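Local coordinates for protein 70 kDa peptidylprolyl isomerase, putative (Plasmodium falciparum, PDB 2FBN) that probably acts as an FK506-binding peptidylprolyl isomerase, whose C-terminal tetratricopeptide repeat domain binds the C-terminal pentapeptide of Hsp90, at residues M133-Y146 against S161-R173. Residues are numbered along the deposited sequence; the frame is centred on the assembly and turned at random.
Sequences MYFGFLEEAKENLY and SYELCVNKLKEAR
Cys-165 enters as a knob among Met-133 of helix 122-135 and Leu-138, Ala-141 and Leu-145 of the next helix; the axes of segments 138-146 and 161-173 approach to 9.4 Å and run roughly antiparallel, at 154°. A small side chain suits this place: SG lies 3.5 Å from Ala-141 CB, and equally close to the backbone atoms Leu-138 O and Lys-142 N. Met-133 answers from the preceding helix. Its first torsion (chi1 170°) swings CG away from the backbone N, and the chain reaches straight across, SD passing 3.7 Å from Cys-165 CB, then bends at chi3 to lay CE against Leu-164 CD2. The aliphatic part of Lys-168 crosses Met-133 at about a right angle, while its NZ takes part in a water bridge to Met-133 O.

Further along, Leu-138 CB packs 3.6 Å from Leu-169 CD1 and its CD1 against Ala-172 CB. Lys-142, extended, is a knob among Tyr-162, Cys-165, Val-166 and Leu-169, its methylenes giving apolar cover while the amine reaches water. The Tyr-162 ring turns its edge to Leu-145 CB, and Val-166 CG2 lies over one face. At the margin Glu-139 OE2 forms a salt bridge to Arg-173 NH2 (2.9 Å), the carboxylate and guanidinium planes 76° apart; one water joins Glu-139 OE1 to Arg-173 NE, and Leu-169 CD2 lies over a guanidinium face.

Helix 156-173 thus packs against both helices of a tetratricopeptide repeat hairpin, 122-135 and 138-151. Ser-161 OG is hydrogen-bonded to Tyr-126 OH of helix 122-135, while Ala-172 and Arg-173 pack on Tyr-27 of the second subunit.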
ATOM      1  N   MET A 133      13.781  -4.759  11.882  1.00 17.58           N
ATOM      2  CA  MET A 133      14.409  -4.942  13.190  1.00 18.95           C
ATOM      3  C   MET A 133      13.535  -4.388  14.312  1.00 18.37           C
ATOM      4  O   MET A 133      13.243  -5.095  15.290  1.00 19.37           O
ATOM      5  CB  MET A 133      15.780  -4.267  13.213  1.00 18.25           C
ATOM      6  CG  MET A 133      16.389  -4.192  14.591  1.00 18.70           C
ATOM      7  SD  MET A 133      18.034  -3.472  14.489  1.00 20.71           S
ATOM      8  CE  MET A 133      17.671  -1.795  13.974  1.00 23.20           C
ATOM      9  N   TYR A 134      13.112  -3.132  14.176  1.00 18.21           N
ATOM     10  CA  TYR A 134      12.343  -2.492  15.236  1.00 18.82           C
ATOM     11  C   TYR A 134      10.945  -3.081  15.374  1.00 18.65           C
ATOM     12  O   TYR A 134      10.379  -3.043  16.469  1.00 19.87           O
ATOM     13  CB  TYR A 134      12.270  -0.987  15.031  1.00 18.55           C
ATOM     14  CG  TYR A 134      13.566  -0.295  15.392  1.00 19.44           C
ATOM     15  CD1 TYR A 134      14.079  -0.376  16.697  1.00 21.73           C
ATOM     16  CD2 TYR A 134      14.275   0.433  14.440  1.00 18.60           C
ATOM     17  CE1 TYR A 134      15.262   0.270  17.056  1.00 21.58           C
ATOM     18  CE2 TYR A 134      15.468   1.088  14.790  1.00 18.79           C
ATOM     19  CZ  TYR A 134      15.949   0.992  16.091  1.00 20.69           C
ATOM     20  OH  TYR A 134      17.122   1.628  16.431  1.00 21.62           O
ATOM     21  N   PHE A 135      10.408  -3.651  14.299  1.00 18.20           N
ATOM     22  CA  PHE A 135       9.078  -4.275  14.392  1.00 19.15           C
ATOM     23  C   PHE A 135       9.152  -5.692  14.965  1.00 20.09           C
ATOM     24  O   PHE A 135       8.138  -6.245  15.398  1.00 20.75           O
ATOM     25  CB  PHE A 135       8.362  -4.304  13.033  1.00 19.09           C
ATOM     26  CG  PHE A 135       6.871  -4.575  13.143  1.00 20.11           C
ATOM     27  CD1 PHE A 135       6.026  -3.647  13.740  1.00 21.56           C
ATOM     28  CD2 PHE A 135       6.322  -5.765  12.642  1.00 21.81           C
ATOM     29  CE1 PHE A 135       4.623  -3.902  13.836  1.00 21.22           C
ATOM     30  CE2 PHE A 135       4.931  -6.013  12.713  1.00 22.39           C
ATOM     31  CZ  PHE A 135       4.092  -5.075  13.322  1.00 20.18           C
ATOM     32  N   GLY A 136      10.347  -6.274  14.967  1.00 19.78           N
ATOM     33  CA  GLY A 136      10.525  -7.610  15.515  1.00 20.93           C
ATOM     34  C   GLY A 136      10.763  -8.717  14.511  1.00 20.94           C
ATOM     35  O   GLY A 136      10.875  -9.893  14.896  1.00 21.45           O
ATOM     36  N   PHE A 137      10.884  -8.365  13.228  1.00 20.20           N
ATOM     37  CA  PHE A 137      11.278  -9.315  12.205  1.00 20.06           C
ATOM     38  C   PHE A 137      12.800  -9.436  12.203  1.00 19.87           C
ATOM     39  O   PHE A 137      13.484  -9.024  11.257  1.00 19.66           O
ATOM     40  CB  PHE A 137      10.744  -8.902  10.830  1.00 19.95           C
ATOM     41  CG  PHE A 137       9.252  -9.088  10.679  1.00 20.95           C
ATOM     42  CD1 PHE A 137       8.691 -10.370  10.730  1.00 20.26           C
ATOM     43  CD2 PHE A 137       8.428  -7.996  10.476  1.00 21.23           C
ATOM     44  CE1 PHE A 137       7.290 -10.559  10.574  1.00 20.75           C
ATOM     45  CE2 PHE A 137       7.020  -8.164  10.314  1.00 21.61           C
ATOM     46  CZ  PHE A 137       6.464  -9.452  10.376  1.00 20.59           C
ATOM     47  N   LEU A 138      13.311  -9.997  13.298  1.00 19.76           N
ATOM     48  CA  LEU A 138      14.759  -9.988  13.582  1.00 20.31           C
ATOM     49  C   LEU A 138      15.609 -10.811  12.631  1.00 20.83           C
ATOM     50  O   LEU A 138      16.667 -10.354  12.192  1.00 21.25           O
ATOM     51  CB  LEU A 138      15.034 -10.400  15.035  1.00 19.51           C
ATOM     52  CG  LEU A 138      14.440  -9.487  16.106  1.00 20.57           C
ATOM     53  CD1 LEU A 138      14.825  -9.978  17.498  1.00 21.24           C
ATOM     54  CD2 LEU A 138      14.855  -8.027  15.897  1.00 21.54           C
ATOM     55  N   GLU A 139      15.158 -12.013  12.281  1.00 22.29           N
ATOM     56  CA  GLU A 139      15.918 -12.851  11.352  1.00 22.71           C
ATOM     57  C   GLU A 139      15.943 -12.219   9.963  1.00 21.97           C
ATOM     58  O   GLU A 139      16.986 -12.162   9.322  1.00 22.46           O
ATOM     59  CB  GLU A 139      15.342 -14.269  11.312  1.00 23.85           C
ATOM     60  CG  GLU A 139      15.230 -14.867  12.695  1.00 28.72           C
ATOM     61  CD  GLU A 139      16.330 -15.847  13.004  1.00 37.02           C
ATOM     62  OE1 GLU A 139      15.994 -16.987  13.417  1.00 40.21           O
ATOM     63  OE2 GLU A 139      17.518 -15.491  12.820  1.00 41.45           O
ATOM     64  N   GLU A 140      14.780 -11.718   9.540  1.00 21.90           N
ATOM     65  CA  GLU A 140      14.626 -10.954   8.311  1.00 21.26           C
ATOM     66  C   GLU A 140      15.578  -9.759   8.289  1.00 21.15           C
ATOM     67  O   GLU A 140      16.320  -9.557   7.318  1.00 21.18           O
ATOM     68  CB  GLU A 140      13.181 -10.456   8.156  1.00 22.50           C
ATOM     69  CG  GLU A 140      12.160 -11.582   7.888  1.00 23.57           C
ATOM     70  CD  GLU A 140      11.600 -12.293   9.151  1.00 29.35           C
ATOM     71  OE1 GLU A 140      11.995 -12.016  10.323  1.00 28.05           O
ATOM     72  OE2 GLU A 140      10.712 -13.164   8.940  1.00 31.32           O
ATOM     73  N   ALA A 141      15.539  -8.980   9.362  1.00 20.45           N
ATOM     74  CA  ALA A 141      16.385  -7.787   9.473  1.00 20.01           C
ATOM     75  C   ALA A 141      17.872  -8.139   9.376  1.00 20.04           C
ATOM     76  O   ALA A 141      18.654  -7.443   8.705  1.00 20.23           O
ATOM     77  CB  ALA A 141      16.106  -7.078  10.768  1.00 19.29           C
ATOM     78  N   LYS A 142      18.264  -9.221  10.038  1.00 21.33           N
ATOM     79  CA  LYS A 142      19.671  -9.624  10.009  1.00 22.41           C
ATOM     80  C   LYS A 142      20.108  -9.901   8.573  1.00 22.78           C
ATOM     81  O   LYS A 142      21.209  -9.514   8.165  1.00 22.87           O
ATOM     82  CB  LYS A 142      19.899 -10.833  10.916  1.00 22.92           C
ATOM     83  CG  LYS A 142      21.358 -11.255  10.980  1.00 24.93           C
ATOM     84  CD  LYS A 142      21.567 -12.325  12.010  1.00 28.23           C
ATOM     85  CE  LYS A 142      22.990 -12.861  11.921  1.00 31.37           C
ATOM     86  NZ  LYS A 142      23.118 -14.103  12.729  1.00 33.88           N
ATOM     87  N   GLU A 143      19.244 -10.573   7.803  1.00 22.55           N
ATOM     88  CA  GLU A 143      19.552 -10.856   6.391  1.00 23.16           C
ATOM     89  C   GLU A 143      19.673  -9.570   5.561  1.00 22.09           C
ATOM     90  O   GLU A 143      20.614  -9.417   4.782  1.00 22.13           O
ATOM     91  CB  GLU A 143      18.494 -11.793   5.792  1.00 24.38           C
ATOM     92  CG  GLU A 143      18.503 -13.214   6.374  1.00 27.93           C
ATOM     93  CD  GLU A 143      17.957 -14.263   5.398  1.00 33.99           C
ATOM     94  OE1 GLU A 143      17.289 -13.882   4.400  1.00 36.39           O
ATOM     95  OE2 GLU A 143      18.201 -15.478   5.632  1.00 37.93           O
ATOM     96  N   ASN A 144      18.722  -8.651   5.735  1.00 20.55           N
ATOM     97  CA  ASN A 144      18.718  -7.373   4.999  1.00 19.93           C
ATOM     98  C   ASN A 144      20.011  -6.625   5.280  1.00 19.75           C
ATOM     99  O   ASN A 144      20.663  -6.120   4.373  1.00 19.76           O
ATOM    100  CB  ASN A 144      17.596  -6.427   5.443  1.00 20.32           C
ATOM    101  CG  ASN A 144      16.200  -7.037   5.371  1.00 21.75           C
ATOM    102  OD1 ASN A 144      15.349  -6.712   6.188  1.00 23.62           O
ATOM    103  ND2 ASN A 144      15.966  -7.900   4.396  1.00 22.89           N
ATOM    104  N   LEU A 145      20.341  -6.550   6.567  1.00 19.30           N
ATOM    105  CA  LEU A 145      21.452  -5.711   7.037  1.00 19.52           C
ATOM    106  C   LEU A 145      22.799  -6.347   6.714  1.00 20.97           C
ATOM    107  O   LEU A 145      23.741  -5.644   6.325  1.00 21.85           O
ATOM    108  CB  LEU A 145      21.305  -5.385   8.528  1.00 19.24           C
ATOM    109  CG  LEU A 145      20.122  -4.462   8.840  1.00 17.29           C
ATOM    110  CD1 LEU A 145      19.858  -4.406  10.357  1.00 16.97           C
ATOM    111  CD2 LEU A 145      20.334  -3.048   8.210  1.00 17.81           C
ATOM    112  N   TYR A 146      22.879  -7.670   6.839  1.00 21.83           N
ATOM    113  CA  TYR A 146      24.094  -8.395   6.436  1.00 23.87           C
ATOM    114  C   TYR A 146      24.345  -8.172   4.950  1.00 23.64           C
ATOM    115  O   TYR A 146      25.475  -7.905   4.544  1.00 24.24           O
ATOM    116  CB  TYR A 146      23.993  -9.892   6.772  1.00 25.17           C
ATOM    117  CG  TYR A 146      25.261 -10.667   6.460  1.00 28.73           C
ATOM    118  CD1 TYR A 146      26.285 -10.775   7.405  1.00 30.56           C
ATOM    119  CD2 TYR A 146      25.443 -11.280   5.220  1.00 30.68           C
ATOM    120  CE1 TYR A 146      27.459 -11.478   7.127  1.00 32.27           C
ATOM    121  CE2 TYR A 146      26.620 -11.983   4.933  1.00 31.45           C
ATOM    122  CZ  TYR A 146      27.614 -12.079   5.891  1.00 31.67           C
ATOM    123  OH  TYR A 146      28.784 -12.774   5.617  1.00 33.08           O
ATOM    124  N   SER A 161      23.456  -0.504  12.743  1.00 19.27           N
ATOM    125  CA  SER A 161      22.138  -1.141  12.733  1.00 19.29           C
ATOM    126  C   SER A 161      22.264  -2.667  12.741  1.00 19.50           C
ATOM    127  O   SER A 161      21.538  -3.348  13.466  1.00 19.48           O
ATOM    128  CB  SER A 161      21.318  -0.657  11.545  1.00 19.58           C
ATOM    129  OG  SER A 161      20.995   0.722  11.705  1.00 20.84           O
ATOM    130  N   TYR A 162      23.215  -3.189  11.973  1.00 19.06           N
ATOM    131  CA  TYR A 162      23.516  -4.623  12.005  1.00 20.72           C
ATOM    132  C   TYR A 162      23.907  -5.118  13.409  1.00 20.58           C
ATOM    133  O   TYR A 162      23.392  -6.129  13.884  1.00 20.76           O
ATOM    134  CB  TYR A 162      24.601  -4.994  10.982  1.00 21.41           C
ATOM    135  CG  TYR A 162      24.905  -6.475  11.014  1.00 23.89           C
ATOM    136  CD1 TYR A 162      24.080  -7.391  10.346  1.00 25.56           C
ATOM    137  CD2 TYR A 162      25.978  -6.975  11.762  1.00 25.77           C
ATOM    138  CE1 TYR A 162      24.339  -8.760  10.403  1.00 26.15           C
ATOM    139  CE2 TYR A 162      26.247  -8.342  11.819  1.00 27.36           C
ATOM    140  CZ  TYR A 162      25.428  -9.225  11.132  1.00 26.05           C
ATOM    141  OH  TYR A 162      25.693 -10.576  11.203  1.00 28.75           O
ATOM    142  N   GLU A 163      24.796  -4.391  14.088  1.00 20.77           N
ATOM    143  CA  GLU A 163      25.166  -4.729  15.453  1.00 21.80           C
ATOM    144  C   GLU A 163      23.961  -4.705  16.389  1.00 21.14           C
ATOM    145  O   GLU A 163      23.824  -5.573  17.245  1.00 21.53           O
ATOM    146  CB  GLU A 163      26.270  -3.795  15.968  1.00 22.01           C
ATOM    147  CG  GLU A 163      27.589  -3.940  15.211  1.00 24.88           C
ATOM    148  CD  GLU A 163      28.215  -5.321  15.374  1.00 30.07           C
ATOM    149  OE1 GLU A 163      27.979  -5.985  16.411  1.00 31.22           O
ATOM    150  OE2 GLU A 163      28.947  -5.740  14.454  1.00 34.45           O
ATOM    151  N   LEU A 164      23.076  -3.723  16.212  1.00 20.08           N
ATOM    152  CA  LEU A 164      21.908  -3.652  17.089  1.00 20.17           C
ATOM    153  C   LEU A 164      21.022  -4.875  16.788  1.00 20.65           C
ATOM    154  O   LEU A 164      20.534  -5.537  17.699  1.00 19.95           O
ATOM    155  CB  LEU A 164      21.139  -2.347  16.855  1.00 19.79           C
ATOM    156  CG  LEU A 164      19.848  -2.150  17.664  1.00 20.13           C
ATOM    157  CD1 LEU A 164      20.083  -2.298  19.162  1.00 20.36           C
ATOM    158  CD2 LEU A 164      19.230  -0.793  17.346  1.00 20.58           C
ATOM    159  N   CYS A 165      20.856  -5.172  15.503  1.00 21.26           N
ATOM    160  CA  CYS A 165      20.044  -6.324  15.103  1.00 21.84           C
ATOM    161  C   CYS A 165      20.532  -7.608  15.764  1.00 22.11           C
ATOM    162  O   CYS A 165      19.751  -8.348  16.355  1.00 22.53           O
ATOM    163  CB  CYS A 165      20.023  -6.484  13.590  1.00 21.46           C
ATOM    164  SG  CYS A 165      18.691  -7.629  13.103  1.00 22.72           S
ATOM    165  N   VAL A 166      21.837  -7.856  15.679  1.00 22.66           N
ATOM    166  CA  VAL A 166      22.440  -9.070  16.255  1.00 23.89           C
ATOM    167  C   VAL A 166      22.280  -9.100  17.784  1.00 23.62           C
ATOM    168  O   VAL A 166      21.983 -10.146  18.375  1.00 24.24           O
ATOM    169  CB  VAL A 166      23.926  -9.195  15.807  1.00 24.20           C
ATOM    170  CG1 VAL A 166      24.655 -10.301  16.573  1.00 26.27           C
ATOM    171  CG2 VAL A 166      23.988  -9.453  14.310  1.00 26.38           C
ATOM    172  N   ASN A 167      22.442  -7.934  18.410  1.00 23.31           N
ATOM    173  CA  ASN A 167      22.211  -7.780  19.851  1.00 23.97           C
ATOM    174  C   ASN A 167      20.776  -8.164  20.227  1.00 23.90           C
ATOM    175  O   ASN A 167      20.550  -8.939  21.148  1.00 24.10           O
ATOM    176  CB  ASN A 167      22.532  -6.341  20.278  1.00 24.44           C
ATOM    177  CG  ASN A 167      22.330  -6.098  21.759  1.00 27.22           C
ATOM    178  OD1 ASN A 167      21.210  -5.887  22.212  1.00 28.10           O
ATOM    179  ND2 ASN A 167      23.430  -6.091  22.522  1.00 28.05           N
ATOM    180  N   LYS A 168      19.810  -7.597  19.506  1.00 23.45           N
ATOM    181  CA  LYS A 168      18.402  -7.902  19.702  1.00 24.11           C
ATOM    182  C   LYS A 168      18.096  -9.387  19.513  1.00 25.29           C
ATOM    183  O   LYS A 168      17.356  -9.974  20.307  1.00 26.05           O
ATOM    184  CB  LYS A 168      17.571  -7.082  18.713  1.00 23.49           C
ATOM    185  CG  LYS A 168      17.482  -5.612  19.083  1.00 22.29           C
ATOM    186  CD  LYS A 168      16.595  -4.860  18.095  1.00 23.91           C
ATOM    187  CE  LYS A 168      16.225  -3.491  18.614  1.00 26.74           C
ATOM    188  NZ  LYS A 168      15.044  -3.558  19.525  1.00 28.40           N
ATOM    189  N   LEU A 169      18.658  -9.982  18.463  1.00 26.82           N
ATOM    190  CA  LEU A 169      18.389 -11.379  18.124  1.00 29.02           C
ATOM    191  C   LEU A 169      18.959 -12.325  19.183  1.00 31.03           C
ATOM    192  O   LEU A 169      18.297 -13.278  19.591  1.00 31.35           O
ATOM    193  CB  LEU A 169      18.909 -11.717  16.727  1.00 28.23           C
ATOM    194  CG  LEU A 169      18.548 -13.060  16.076  1.00 29.25           C
ATOM    195  CD1 LEU A 169      17.025 -13.282  15.949  1.00 28.63           C
ATOM    196  CD2 LEU A 169      19.233 -13.158  14.724  1.00 29.10           C
ATOM    197  N   LYS A 170      20.170 -12.038  19.656  1.00 33.26           N
ATOM    198  CA  LYS A 170      20.762 -12.823  20.748  1.00 35.69           C
ATOM    199  C   LYS A 170      19.933 -12.731  22.041  1.00 36.68           C
ATOM    200  O   LYS A 170      19.720 -13.740  22.715  1.00 37.08           O
ATOM    201  CB  LYS A 170      22.236 -12.445  20.961  1.00 35.48           C
ATOM    202  CG  LYS A 170      23.131 -12.825  19.760  1.00 36.80           C
ATOM    203  CD  LYS A 170      24.645 -12.788  20.056  1.00 37.27           C
ATOM    204  CE  LYS A 170      25.233 -11.385  19.906  1.00 40.69           C
ATOM    205  NZ  LYS A 170      26.734 -11.364  19.792  1.00 42.68           N
ATOM    206  N   GLU A 171      19.442 -11.539  22.371  1.00 37.91           N
ATOM    207  CA  GLU A 171      18.517 -11.375  23.497  1.00 39.91           C
ATOM    208  C   GLU A 171      17.210 -12.155  23.273  1.00 40.27           C
ATOM    209  O   GLU A 171      16.776 -12.903  24.147  1.00 40.24           O
ATOM    210  CB  GLU A 171      18.247  -9.888  23.793  1.00 39.81           C
ATOM    211  CG  GLU A 171      17.191  -9.631  24.883  1.00 41.51           C
ATOM    212  CD  GLU A 171      17.324  -8.275  25.587  1.00 42.41           C
ATOM    213  OE1 GLU A 171      16.274  -7.649  25.884  1.00 45.86           O
ATOM    214  OE2 GLU A 171      18.465  -7.831  25.866  1.00 45.58           O
ATOM    215  N   ALA A 172      16.603 -11.988  22.098  1.00 41.22           N
ATOM    216  CA  ALA A 172      15.305 -12.614  21.784  1.00 42.47           C
ATOM    217  C   ALA A 172      15.347 -14.134  21.897  1.00 43.64           C
ATOM    218  O   ALA A 172      14.399 -14.756  22.400  1.00 43.70           O
ATOM    219  CB  ALA A 172      14.831 -12.208  20.397  1.00 41.92           C
ATOM    220  N   ARG A 173      16.450 -14.723  21.434  1.00 44.91           N
ATOM    221  CA  ARG A 173      16.628 -16.175  21.457  1.00 46.40           C
ATOM    222  C   ARG A 173      16.716 -16.756  22.875  1.00 47.19           C
ATOM    223  O   ARG A 173      16.405 -17.931  23.085  1.00 47.68           O
ATOM    224  CB  ARG A 173      17.833 -16.585  20.612  1.00 46.34           C
ATOM    225  CG  ARG A 173      17.559 -16.577  19.118  1.00 47.61           C
ATOM    226  CD  ARG A 173      18.852 -16.659  18.331  1.00 49.44           C
ATOM    227  NE  ARG A 173      18.620 -16.832  16.898  1.00 51.03           N
ATOM    228  CZ  ARG A 173      19.561 -16.685  15.968  1.00 52.34           C
ATOM    229  NH1 ARG A 173      20.800 -16.354  16.317  1.00 53.61           N
ATOM    230  NH2 ARG A 173      19.265 -16.866  14.689  1.00 52.66           N
TER
HETATM  231  O   HOH W   1      12.966  -4.892  18.028  1.00 29.04           O
HETATM  232  O   HOH W   2      15.796 -17.006  16.072  1.00 41.28           O
HETATM  233  O   HOH W   3      20.562 -16.105  12.394  1.00 53.47           O